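Side-chain contacts in RavA (Legionella pneumophila str. Paris, PDB 6WO6), which is an effector of Legionella pneumophila, probably delivered into the host cell during infection, whose biochemical activity is not established: residues Tyr85-Arg90 and Lys121-Val126; Arg175-Leu180 and Phe207-Asp212; Arg259-Asn264 and Pro292-Gly297. The protein carries 2 engineered substitutions. All coordinates share one frame; numbering follows the deposited sequence.

Interaction 1 (Tyr85-Arg90 and Lys121-Val126)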
# COMPACT_ATOMS: atom_id res chain seq x y z
N TYR A 85 15.14 15.61 18.75
CA TYR A 85 15.70 14.34 18.29
C TYR A 85 14.73 13.20 18.55
O TYR A 85 14.60 12.29 17.72
CB TYR A 85 17.04 14.06 18.97
CG TYR A 85 17.50 12.63 18.79
CD1 TYR A 85 18.12 12.22 17.61
CD2 TYR A 85 17.30 11.68 19.78
CE1 TYR A 85 18.54 10.91 17.44
CE2 TYR A 85 17.71 10.37 19.62
CZ TYR A 85 18.33 9.99 18.44
OH TYR A 85 18.74 8.68 18.27
N GLN A 86 14.06 13.21 19.70
CA GLN A 86 13.09 12.16 20.01
C GLN A 86 11.96 12.14 18.98
O GLN A 86 11.59 11.08 18.48
CB GLN A 86 12.52 12.37 21.42
CG GLN A 86 13.48 11.99 22.54
CD GLN A 86 13.63 10.49 22.67
OE1 GLN A 86 12.79 9.81 23.27
NE2 GLN A 86 14.70 9.95 22.10
N VAL A 87 11.42 13.32 18.67
CA VAL A 87 10.35 13.40 17.67
C VAL A 87 10.80 12.80 16.35
O VAL A 87 10.14 11.91 15.78
CB VAL A 87 9.89 14.86 17.50
CG1 VAL A 87 8.93 14.98 16.32
CG2 VAL A 87 9.25 15.37 18.77
N LYS A 88 11.95 13.26 15.83
CA LYS A 88 12.38 12.80 14.52
C LYS A 88 12.73 11.31 14.54
O LYS A 88 12.42 10.58 13.59
CB LYS A 88 13.57 13.62 14.02
CG LYS A 88 14.12 13.11 12.69
CD LYS A 88 14.60 14.24 11.79
CE LYS A 88 15.25 13.69 10.53
NZ LYS A 88 15.73 14.78 9.62
N LYS A 89 13.37 10.84 15.61
CA LYS A 89 13.75 9.43 15.69
C LYS A 89 12.52 8.54 15.71
O LYS A 89 12.45 7.54 14.98
CB LYS A 89 14.62 9.19 16.93
CG LYS A 89 15.06 7.75 17.13
CD LYS A 89 15.95 7.30 15.98
CE LYS A 89 15.47 5.98 15.39
NZ LYS A 89 16.05 5.74 14.04
N ARG A 90 11.53 8.89 16.53
CA ARG A 90 10.33 8.06 16.63
C ARG A 90 9.51 8.09 15.35
O ARG A 90 8.87 7.10 15.01
CB ARG A 90 9.48 8.50 17.82
CG ARG A 90 10.15 8.24 19.16
CD ARG A 90 9.27 8.67 20.31
NE ARG A 90 9.97 8.55 21.59
CZ ARG A 90 9.44 8.86 22.77
NH1 ARG A 90 8.19 9.31 22.83
NH2 ARG A 90 10.15 8.72 23.88
N LYS A 121 4.90 21.38 14.58
CA LYS A 121 5.48 21.87 13.34
C LYS A 121 6.66 21.00 12.91
O LYS A 121 6.79 20.64 11.73
CB LYS A 121 5.92 23.32 13.49
CG LYS A 121 4.82 24.26 13.98
N LEU A 122 7.52 20.62 13.86
CA LEU A 122 8.63 19.73 13.54
C LEU A 122 8.14 18.37 13.09
O LEU A 122 8.71 17.77 12.16
CB LEU A 122 9.55 19.59 14.76
CG LEU A 122 10.63 18.52 14.61
CD1 LEU A 122 11.66 18.94 13.56
CD2 LEU A 122 11.30 18.22 15.93
N ALA A 123 7.09 17.85 13.72
CA ALA A 123 6.53 16.57 13.31
C ALA A 123 6.03 16.62 11.87
O ALA A 123 6.33 15.74 11.06
CB ALA A 123 5.40 16.16 14.25
N ILE A 124 5.28 17.67 11.53
CA ILE A 124 4.76 17.81 10.18
C ILE A 124 5.90 17.98 9.18
O ILE A 124 5.82 17.49 8.05
CB ILE A 124 3.76 18.98 10.11
CG1 ILE A 124 2.60 18.75 11.08
CG2 ILE A 124 3.24 19.16 8.69
CD1 ILE A 124 1.84 17.47 10.83
N ASP A 125 6.96 18.68 9.58
CA ASP A 125 8.09 18.88 8.67
C ASP A 125 8.85 17.58 8.43
O ASP A 125 9.33 17.32 7.32
CB ASP A 125 9.03 19.96 9.21
CG ASP A 125 8.40 21.34 9.17
OD1 ASP A 125 7.55 21.57 8.29
OD2 ASP A 125 8.76 22.19 10.02
N VAL A 126 8.99 16.75 9.47
CA VAL A 126 9.61 15.44 9.29
C VAL A 126 8.72 14.55 8.42
O VAL A 126 9.21 13.77 7.59
CB VAL A 126 9.90 14.78 10.65
CG1 VAL A 126 10.42 13.37 10.47
CG2 VAL A 126 10.93 15.60 11.41
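Val87, Lys88, Leu122, Ala123 and Val126 form a buried helix-helix packing in an all-helical, elongated chain, joining helix 77-92 to the short helix 120-127. The axes of the two segments approach to 9.7 Å and run in broadly the same direction, with a signed crossing angle of -33°. Along 85-90, Val87 is the first residue to reach across. Its CB lies 4.0 Å from Leu122 CD2, and the two side chains lie alongside, pointing opposite ways. With CG1 anti to the backbone N (chi1 172°), Val87 also sets this branch against the residue after Leu122, where Val87 CG1 lies 4.3 Å from Ala123 CB. The CA atoms of Val87 and Ala123 are 6.6 Å apart. Leu115, Phe116 and Phe119 also pack against Val87, so this valine joins a wider apolar cluster, while Leu122 and Val126 reach Leu50 of helix 38-51. Lys88, next in sequence, contributes only the aliphatic part of its chain to the contact. The chain runs on past the contact, and NZ donates hydrogen bonds to the backbone O atoms of Val49 and Cys52, which satisfy this buried group. A bend at chi2 (144°) shapes the methylene run, and Lys88 CD meets Val126 CG2 at 3.9 Å.

Interaction 2 (Arg175-Leu180 and Phe207-Asp212)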
# COMPACT_ATOMS: atom_id res chain seq x y z
N ARG A 175 -7.95 -2.79 2.83
CA ARG A 175 -9.20 -3.45 3.21
C ARG A 175 -9.97 -3.94 1.99
O ARG A 175 -10.51 -5.05 1.99
CB ARG A 175 -10.05 -2.49 4.04
CG ARG A 175 -11.44 -3.01 4.38
CD ARG A 175 -12.33 -1.89 4.89
NE ARG A 175 -12.45 -0.81 3.91
CZ ARG A 175 -13.27 0.23 4.03
NH1 ARG A 175 -13.31 1.16 3.08
NH2 ARG A 175 -14.06 0.34 5.09
N ASP A 176 -10.02 -3.12 0.94
CA ASP A 176 -10.80 -3.51 -0.23
C ASP A 176 -10.08 -4.57 -1.06
O ASP A 176 -10.74 -5.40 -1.70
CB ASP A 176 -11.13 -2.29 -1.09
CG ASP A 176 -12.29 -1.49 -0.53
OD1 ASP A 176 -12.81 -1.87 0.55
OD2 ASP A 176 -12.70 -0.50 -1.17
N ILE A 177 -8.76 -4.60 -1.00
CA ILE A 177 -8.03 -5.64 -1.77
C ILE A 177 -8.23 -6.98 -1.10
O ILE A 177 -8.14 -7.98 -1.78
CB ILE A 177 -6.54 -5.30 -1.85
CG1 ILE A 177 -6.27 -4.13 -2.78
CG2 ILE A 177 -5.76 -6.52 -2.27
CD1 ILE A 177 -4.83 -3.91 -3.03
N GLU A 178 -8.49 -6.99 0.20
CA GLU A 178 -8.62 -8.25 0.95
C GLU A 178 -10.06 -8.72 0.95
O GLU A 178 -10.29 -9.90 0.76
CB GLU A 178 -8.32 -7.98 2.42
CG GLU A 178 -6.87 -8.13 2.80
CD GLU A 178 -6.65 -7.93 4.29
OE1 GLU A 178 -7.56 -7.40 4.96
OE2 GLU A 178 -5.57 -8.31 4.78
N ARG A 179 -10.99 -7.81 1.21
CA ARG A 179 -12.37 -8.28 1.28
C ARG A 179 -13.03 -8.42 -0.08
O ARG A 179 -13.90 -9.28 -0.26
CB ARG A 179 -13.20 -7.33 2.16
N LEU A 180 -12.64 -7.61 -1.07
CA LEU A 180 -13.32 -7.58 -2.35
C LEU A 180 -12.51 -8.22 -3.47
O LEU A 180 -12.96 -9.19 -4.08
CB LEU A 180 -13.68 -6.13 -2.72
CG LEU A 180 -14.62 -5.42 -1.75
CD1 LEU A 180 -15.13 -4.12 -2.35
CD2 LEU A 180 -15.77 -6.33 -1.34
N PHE A 207 -0.88 -3.98 -4.03
CA PHE A 207 -1.41 -5.03 -4.89
C PHE A 207 -0.43 -6.19 -5.05
O PHE A 207 -0.82 -7.23 -5.60
CB PHE A 207 -1.81 -4.45 -6.25
CG PHE A 207 -2.98 -3.52 -6.17
CD1 PHE A 207 -4.28 -4.01 -6.30
CD2 PHE A 207 -2.80 -2.17 -5.94
CE1 PHE A 207 -5.36 -3.15 -6.22
CE2 PHE A 207 -3.89 -1.31 -5.86
CZ PHE A 207 -5.17 -1.80 -5.99
N ASN A 208 0.80 -6.06 -4.55
CA ASN A 208 1.75 -7.16 -4.58
C ASN A 208 1.23 -8.40 -3.86
O ASN A 208 1.79 -9.49 -4.03
CB ASN A 208 3.08 -6.73 -3.96
CG ASN A 208 3.83 -5.74 -4.83
OD1 ASN A 208 3.40 -5.41 -5.94
ND2 ASN A 208 4.96 -5.25 -4.33
N VAL A 209 0.17 -8.26 -3.05
CA VAL A 209 -0.39 -9.40 -2.35
C VAL A 209 -1.10 -10.35 -3.32
O VAL A 209 -1.21 -11.55 -3.05
CB VAL A 209 -1.32 -8.93 -1.22
CG1 VAL A 209 -2.52 -8.17 -1.79
CG2 VAL A 209 -1.78 -10.09 -0.36
N ILE A 210 -1.57 -9.84 -4.47
CA ILE A 210 -2.30 -10.70 -5.40
C ILE A 210 -1.38 -11.49 -6.32
O ILE A 210 -1.87 -12.21 -7.19
CB ILE A 210 -3.29 -9.92 -6.28
CG1 ILE A 210 -2.55 -9.08 -7.33
CG2 ILE A 210 -4.22 -9.05 -5.43
CD1 ILE A 210 -3.46 -8.28 -8.23
N ASN A 211 -0.06 -11.37 -6.14
CA ASN A 211 0.87 -12.07 -7.01
C ASN A 211 0.65 -13.57 -6.95
O ASN A 211 0.42 -14.14 -5.88
CB ASN A 211 2.31 -11.72 -6.62
CG ASN A 211 2.80 -10.45 -7.28
OD1 ASN A 211 3.03 -9.44 -6.62
ND2 ASN A 211 2.98 -10.49 -8.60
N ASP A 212 0.71 -14.21 -8.12
CA ASP A 212 0.46 -15.64 -8.29
C ASP A 212 -0.97 -16.02 -7.92
O ASP A 212 -1.28 -17.20 -7.73
CB ASP A 212 1.46 -16.49 -7.51
CG ASP A 212 2.90 -16.20 -7.91
OD1 ASP A 212 3.12 -15.81 -9.07
OD2 ASP A 212 3.80 -16.37 -7.06
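Phe207 receives the side chain of Ile177 over one face of its ring. The CD1 methyl of Ile177 lies 3.4 Å from the centroid of the Phe207 ring and 17° off the ring normal, which makes the contact a CH-pi interaction. The methyl is displaced slightly toward one side of the ring, so its nearest ring atoms are CD1 and CE1 of Phe207. The two side chains cross at about a right angle. With CG1 of Ile177 anti to the carbonyl carbon (chi1 -72°) and the chain extended beyond it, CD1 reaches the ring, while the CG2 branch remains for the residues farther along. Phe207 also stacks with the ring of Phe240. The segment 207-210 is a 3-10 turn in the connection between helices 197-202 and 214-224, and its packing on helix 162-181 ties this connection to a long helix of the all-helical chain. Two residues on, Val209 CG1 approaches Ile177 CG2 to 3.7 Å, the two branches passing alongside, head to tail. Ile210, whose backbone N closes the turn with a 2.9 Å hydrogen bond to Phe207 O, touches the same methyl more loosely, its CG2 lying 4.3 Å from Ile177 CG2, and it also packs with Phe207 against Leu181 from the end of helix 162-181.

Interaction 3 (Arg259-Asn264 and Pro292-Gly297)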
# COMPACT_ATOMS: atom_id res chain seq x y z
N ARG A 259 -16.39 -14.76 -23.79
CA ARG A 259 -17.03 -14.39 -25.05
C ARG A 259 -17.00 -15.55 -26.04
O ARG A 259 -17.99 -15.81 -26.73
CB ARG A 259 -16.33 -13.17 -25.65
CG ARG A 259 -17.27 -12.28 -26.47
CD ARG A 259 -16.52 -11.48 -27.53
NE ARG A 259 -16.85 -11.95 -28.87
CZ ARG A 259 -16.56 -11.30 -29.99
NH1 ARG A 259 -15.93 -10.13 -29.94
NH2 ARG A 259 -16.91 -11.81 -31.17
N ASP A 260 -15.87 -16.26 -26.11
CA ASP A 260 -15.76 -17.42 -26.99
C ASP A 260 -16.76 -18.50 -26.62
O ASP A 260 -17.44 -19.06 -27.50
CB ASP A 260 -14.33 -17.96 -26.93
CG ASP A 260 -13.99 -18.86 -28.11
OD1 ASP A 260 -14.82 -18.99 -29.03
OD2 ASP A 260 -12.88 -19.43 -28.10
N ILE A 261 -16.88 -18.79 -25.33
CA ILE A 261 -17.84 -19.79 -24.86
C ILE A 261 -19.26 -19.39 -25.26
O ILE A 261 -20.03 -20.21 -25.77
CB ILE A 261 -17.73 -19.97 -23.34
CG1 ILE A 261 -16.38 -20.59 -22.97
CG2 ILE A 261 -18.87 -20.83 -22.81
CD1 ILE A 261 -16.18 -20.75 -21.48
N GLU A 262 -19.61 -18.12 -25.04
CA GLU A 262 -20.99 -17.70 -25.26
C GLU A 262 -21.33 -17.60 -26.75
O GLU A 262 -22.47 -17.85 -27.14
CB GLU A 262 -21.25 -16.38 -24.56
CG GLU A 262 -21.34 -16.51 -23.04
CD GLU A 262 -21.48 -15.17 -22.34
OE1 GLU A 262 -21.15 -14.13 -22.94
OE2 GLU A 262 -21.93 -15.17 -21.17
N ARG A 263 -20.35 -17.27 -27.59
CA ARG A 263 -20.62 -17.09 -29.02
C ARG A 263 -20.53 -18.39 -29.80
O ARG A 263 -21.43 -18.71 -30.58
CB ARG A 263 -19.64 -16.06 -29.60
CG ARG A 263 -19.98 -15.57 -31.00
CD ARG A 263 -18.92 -14.60 -31.51
NE ARG A 263 -19.40 -13.79 -32.64
CZ ARG A 263 -19.25 -14.12 -33.92
NH1 ARG A 263 -18.64 -15.24 -34.26
NH2 ARG A 263 -19.72 -13.31 -34.87
N ASN A 264 -19.47 -19.17 -29.59
CA ASN A 264 -19.20 -20.35 -30.40
C ASN A 264 -19.61 -21.65 -29.73
O ASN A 264 -20.15 -22.54 -30.40
CB ASN A 264 -17.72 -20.40 -30.77
CG ASN A 264 -17.29 -19.21 -31.62
OD1 ASN A 264 -17.97 -18.84 -32.58
ND2 ASN A 264 -16.17 -18.60 -31.27
N PRO A 292 -19.10 -24.64 -15.56
CA PRO A 292 -20.36 -25.19 -15.00
C PRO A 292 -21.53 -24.22 -15.04
O PRO A 292 -22.65 -24.63 -15.33
CB PRO A 292 -19.97 -25.55 -13.57
CG PRO A 292 -18.51 -25.81 -13.63
CD PRO A 292 -17.98 -24.80 -14.61
N GLU A 293 -21.29 -22.93 -14.76
CA GLU A 293 -22.38 -21.95 -14.80
C GLU A 293 -22.86 -21.72 -16.23
O GLU A 293 -24.06 -21.86 -16.52
CB GLU A 293 -21.92 -20.63 -14.18
CG GLU A 293 -22.62 -20.27 -12.88
CD GLU A 293 -21.82 -20.69 -11.66
OE1 GLU A 293 -22.25 -20.37 -10.53
OE2 GLU A 293 -20.76 -21.32 -11.82
N LEU A 294 -21.95 -21.37 -17.13
CA LEU A 294 -22.34 -20.99 -18.48
C LEU A 294 -22.84 -22.17 -19.31
O LEU A 294 -23.56 -21.96 -20.29
CB LEU A 294 -21.16 -20.31 -19.18
CG LEU A 294 -20.56 -19.13 -18.42
CD1 LEU A 294 -19.47 -18.45 -19.23
CD2 LEU A 294 -21.63 -18.13 -18.01
N LEU A 295 -22.47 -23.40 -18.95
CA LEU A 295 -22.97 -24.59 -19.62
C LEU A 295 -24.08 -25.29 -18.84
O LEU A 295 -24.45 -26.41 -19.19
CB LEU A 295 -21.82 -25.59 -19.87
CG LEU A 295 -20.62 -25.15 -20.70
CD1 LEU A 295 -19.76 -26.35 -21.04
CD2 LEU A 295 -21.06 -24.43 -21.96
N LYS A 296 -24.61 -24.65 -17.80
CA LYS A 296 -25.62 -25.29 -16.97
C LYS A 296 -26.90 -25.49 -17.78
O LYS A 296 -27.49 -24.52 -18.27
CB LYS A 296 -25.90 -24.45 -15.73
CG LYS A 296 -26.66 -25.21 -14.65
CD LYS A 296 -27.86 -24.43 -14.14
CE LYS A 296 -28.85 -25.36 -13.47
NZ LYS A 296 -29.40 -26.37 -14.42
N GLY A 297 -27.32 -26.74 -17.91
CA GLY A 297 -28.53 -27.04 -18.66
C GLY A 297 -28.40 -26.81 -20.15
O GLY A 297 -29.38 -26.41 -20.80
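The backbones of Glu262 and Leu294 come nearest where the last turn of helix 290-294 faces helix 246-265, their CA atoms 7.7 Å apart, and Leu295 is the first residue after the helix to leave helical geometry. Ile261 is the centre of the apolar contact. Its CG2 methyl meets two successive leucines, lying 4.3 Å from Leu294 CB and 4.3 Å from Leu295 CD2. These two atoms differ in kind: Leu294 offers the base of its side chain, whereas Leu295 brings the end of its side chain inward. At its other end Leu294 meets Glu262, its CD2 methyl lying 4.3 Å from Glu262 OE2. That approach is van der Waals in character, and the charge of the carboxylate is met by a salt bridge from its OE2 to Arg258 NE, one helical turn earlier. Leu294 also packs on the side chain of Arg258, so the leucine borders both members of this ion pair. Within helix 246-265, Asn264 ND2 donates to Asp260 OD1 at 2.6 Å, with an N-H...O angle of 162°. The acceptor lies 9° out of the Asn264 amide plane, and the donor approaches OD1 nearly along its C-O bond. This link spans one turn of the helix. Phe273 of helix 270-275 packs on Asp260 and Ile261, while Leu295 also reaches Leu265 and Leu266 where helix 246-265 ends; the contact thus joins the outgoing end of helix 290-294 to helix 246-265, with helix 270-275 packed alongside.

The three contacts follow one another, without touching, along an elongated chain of helices and connecting loops that has no strands. Interactions 1 and 3 lie on opposite sides of the chain's centre, their own centres about 60 Å apart; interaction 2 is the nearest to that centre, at about 10 Å. Interaction 1 is buried throughout, interaction 2 mostly, with Val209 at its exposed margin, and interaction 3 only partly. Interaction 1 packs two regular helices, a lysine chain among the partners. Interactions 2 and 3 each set an isoleucine of a long helix, at a wider pi-type turn, against a short helical piece running into a loop: an aromatic face receives it in interaction 2, leucines beside an ion pair in interaction 3.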